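Local structure of 3-hydroxyacyl-thioester dehydratase X (Mycobacterium tuberculosis, 4OOB) at residues G102-L107 with T124-Q129. The protein catalyses the reversible hydration of trans-2-enoyl-CoA to (3R)-3-hydroxyacyl-CoA over a broad range of chain lengths, preferring C8 to C12 substrates. Numbering follows the deposited sequence.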
loop_
_atom_site.group_PDB
_atom_site.type_symbol
_atom_site.label_atom_id
_atom_site.label_comp_id
_atom_site.label_asym_id
_atom_site.label_seq_id
_atom_site.Cartn_x
_atom_site.Cartn_y
_atom_site.Cartn_z
ATOM N N GLY A 102 17.889 -2.186 -6.747
ATOM C CA GLY A 102 17.250 -1.862 -8.017
ATOM C C GLY A 102 17.013 -0.393 -8.249
ATOM O O GLY A 102 17.760 0.454 -7.739
ATOM N N LEU A 103 15.948 -0.108 -8.982
ATOM C CA LEU A 103 15.607 1.214 -9.441
ATOM C C LEU A 103 14.253 1.589 -8.810
ATOM O O LEU A 103 13.258 0.890 -8.968
ATOM C CB LEU A 103 15.546 1.231 -10.960
ATOM C CG LEU A 103 16.557 1.957 -11.872
ATOM C CD1 LEU A 103 17.928 2.266 -11.262
ATOM C CD2 LEU A 103 16.713 1.269 -13.215
ATOM N N LEU A 104 14.261 2.699 -8.080
ATOM C CA LEU A 104 13.089 3.228 -7.456
ATOM C C LEU A 104 12.500 4.220 -8.438
ATOM O O LEU A 104 13.238 4.976 -9.086
ATOM C CB LEU A 104 13.410 3.970 -6.129
ATOM C CG LEU A 104 14.174 3.204 -5.055
ATOM C CD1 LEU A 104 14.814 4.155 -4.037
ATOM C CD2 LEU A 104 13.231 2.252 -4.310
ATOM N N VAL A 105 11.175 4.245 -8.475
ATOM C CA VAL A 105 10.437 5.278 -9.180
ATOM C C VAL A 105 9.247 5.708 -8.341
ATOM O O VAL A 105 8.644 4.889 -7.641
ATOM C CB VAL A 105 9.936 4.771 -10.531
ATOM C CG1 VAL A 105 9.009 3.559 -10.342
ATOM C CG2 VAL A 105 9.224 5.889 -11.257
ATOM N N ASP A 106 8.883 6.972 -8.435
ATOM C CA ASP A 106 7.725 7.474 -7.758
ATOM C C ASP A 106 6.535 7.550 -8.694
ATOM O O ASP A 106 6.629 8.061 -9.811
ATOM C CB ASP A 106 7.988 8.868 -7.214
ATOM C CG ASP A 106 8.945 8.907 -6.024
ATOM O OD1 ASP A 106 9.269 7.884 -5.347
ATOM O OD2 ASP A 106 9.389 10.037 -5.779
ATOM N N LEU A 107 5.387 7.065 -8.209
ATOM C CA LEU A 107 4.107 7.105 -8.965
ATOM C C LEU A 107 3.155 8.000 -8.216
ATOM O O LEU A 107 2.802 7.700 -7.098
ATOM C CB LEU A 107 3.526 5.712 -9.063
ATOM C CG LEU A 107 3.993 4.776 -10.186
ATOM C CD1 LEU A 107 5.151 5.303 -10.966
ATOM C CD2 LEU A 107 4.291 3.375 -9.689
ATOM N N THR A 124 6.156 4.593 -3.981
ATOM C CA THR A 124 7.443 4.314 -4.483
ATOM C C THR A 124 7.579 2.816 -4.574
ATOM O O THR A 124 7.460 2.105 -3.583
ATOM C CB THR A 124 8.481 4.942 -3.534
ATOM O OG1 THR A 124 8.304 6.351 -3.583
ATOM C CG2 THR A 124 9.860 4.666 -3.953
ATOM N N PHE A 125 7.827 2.357 -5.786
ATOM C CA PHE A 125 8.172 0.977 -6.058
ATOM C C PHE A 125 9.666 0.837 -6.394
ATOM O O PHE A 125 10.267 1.718 -7.033
ATOM C CB PHE A 125 7.305 0.426 -7.204
ATOM C CG PHE A 125 5.987 -0.106 -6.754
ATOM C CD1 PHE A 125 5.919 -1.266 -6.010
ATOM C CD2 PHE A 125 4.813 0.522 -7.096
ATOM C CE1 PHE A 125 4.693 -1.780 -5.601
ATOM C CE2 PHE A 125 3.595 0.028 -6.665
ATOM C CZ PHE A 125 3.534 -1.105 -5.899
ATOM N N LEU A 126 10.245 -0.243 -5.873
ATOM C CA LEU A 126 11.597 -0.731 -6.203
ATOM C C LEU A 126 11.432 -1.853 -7.230
ATOM O O LEU A 126 10.779 -2.901 -6.961
ATOM C CB LEU A 126 12.335 -1.284 -4.962
ATOM C CG LEU A 126 13.757 -1.862 -5.194
ATOM C CD1 LEU A 126 14.777 -0.774 -5.485
ATOM C CD2 LEU A 126 14.230 -2.685 -4.028
ATOM N N HIS A 127 11.940 -1.591 -8.426
ATOM C CA HIS A 127 12.012 -2.600 -9.458
ATOM C C HIS A 127 13.360 -3.279 -9.426
ATOM O O HIS A 127 14.374 -2.709 -9.812
ATOM C CB HIS A 127 11.745 -1.961 -10.795
ATOM C CG HIS A 127 10.366 -1.386 -10.894
ATOM N ND1 HIS A 127 9.234 -2.176 -10.936
ATOM C CD2 HIS A 127 9.932 -0.108 -10.956
ATOM C CE1 HIS A 127 8.167 -1.410 -11.026
ATOM N NE2 HIS A 127 8.561 -0.153 -11.032
ATOM N N GLN A 128 13.373 -4.511 -8.971
ATOM C CA GLN A 128 14.633 -5.187 -8.742
ATOM C C GLN A 128 15.463 -5.346 -10.014
ATOM O O GLN A 128 14.938 -5.610 -11.138
ATOM C CB GLN A 128 14.420 -6.565 -8.123
ATOM C CG GLN A 128 13.409 -6.670 -7.006
ATOM C CD GLN A 128 13.583 -7.941 -6.183
ATOM O OE1 GLN A 128 12.617 -8.679 -5.902
ATOM N NE2 GLN A 128 14.812 -8.231 -5.841
ATOM N N GLN A 129 16.779 -5.258 -9.800
ATOM C CA GLN A 129 17.830 -5.362 -10.842
ATOM C C GLN A 129 19.147 -4.926 -10.219
ATOM O O GLN A 129 19.150 -4.193 -9.214
ATOM C CB GLN A 129 17.534 -4.448 -12.056
ATOM C CG GLN A 129 17.431 -2.980 -11.700
ATOM C CD GLN A 129 16.544 -2.200 -12.639
ATOM O OE1 GLN A 129 16.988 -1.705 -13.627
ATOM N NE2 GLN A 129 15.282 -2.053 -12.284
#
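L103 pairs with H127 and V105 with F125 at the open end of an antiparallel beta hairpin, strands 102-113 and 116-128, in the hotdog-fold sheet. Four backbone bonds join these pairs, the straightest between L103 and H127. H127 O takes two donors from opposite faces of its carbonyl plane: L103 N at 3.2 Å and Q129 NE2 at 2.7 Å. The extended Q129 side chain crosses L103 obliquely, NE2 lying 3.6 Å from L103 CB. G102, paired with Q128, has backbone angles (phi 160°, psi -149°) suited only to glycine, with no room for a CB beside H127 O. On the face of L104 and L126, L104 CD2 meets L126 CD1 at 3.6 Å. Further along, T124 and D106 lie side by side; OG1, anti to the carbonyl carbon of T124 (chi1 -64°), donates to D106 OD1 from above the carboxylate plane. R97 NH1 salt-bridges the same OD1 and N95 ND2 hydrogen-bonds OD2. On the other face V105 CG1 touches the H127 imidazole edge, 3.8 Å from NE2, and L107 CD2 meets the F125 ring edge at CD2. Strands 86-99 and 69-77 flank the pair, while helix 43-57 covers L107 and F125 through V52, M53 and F49.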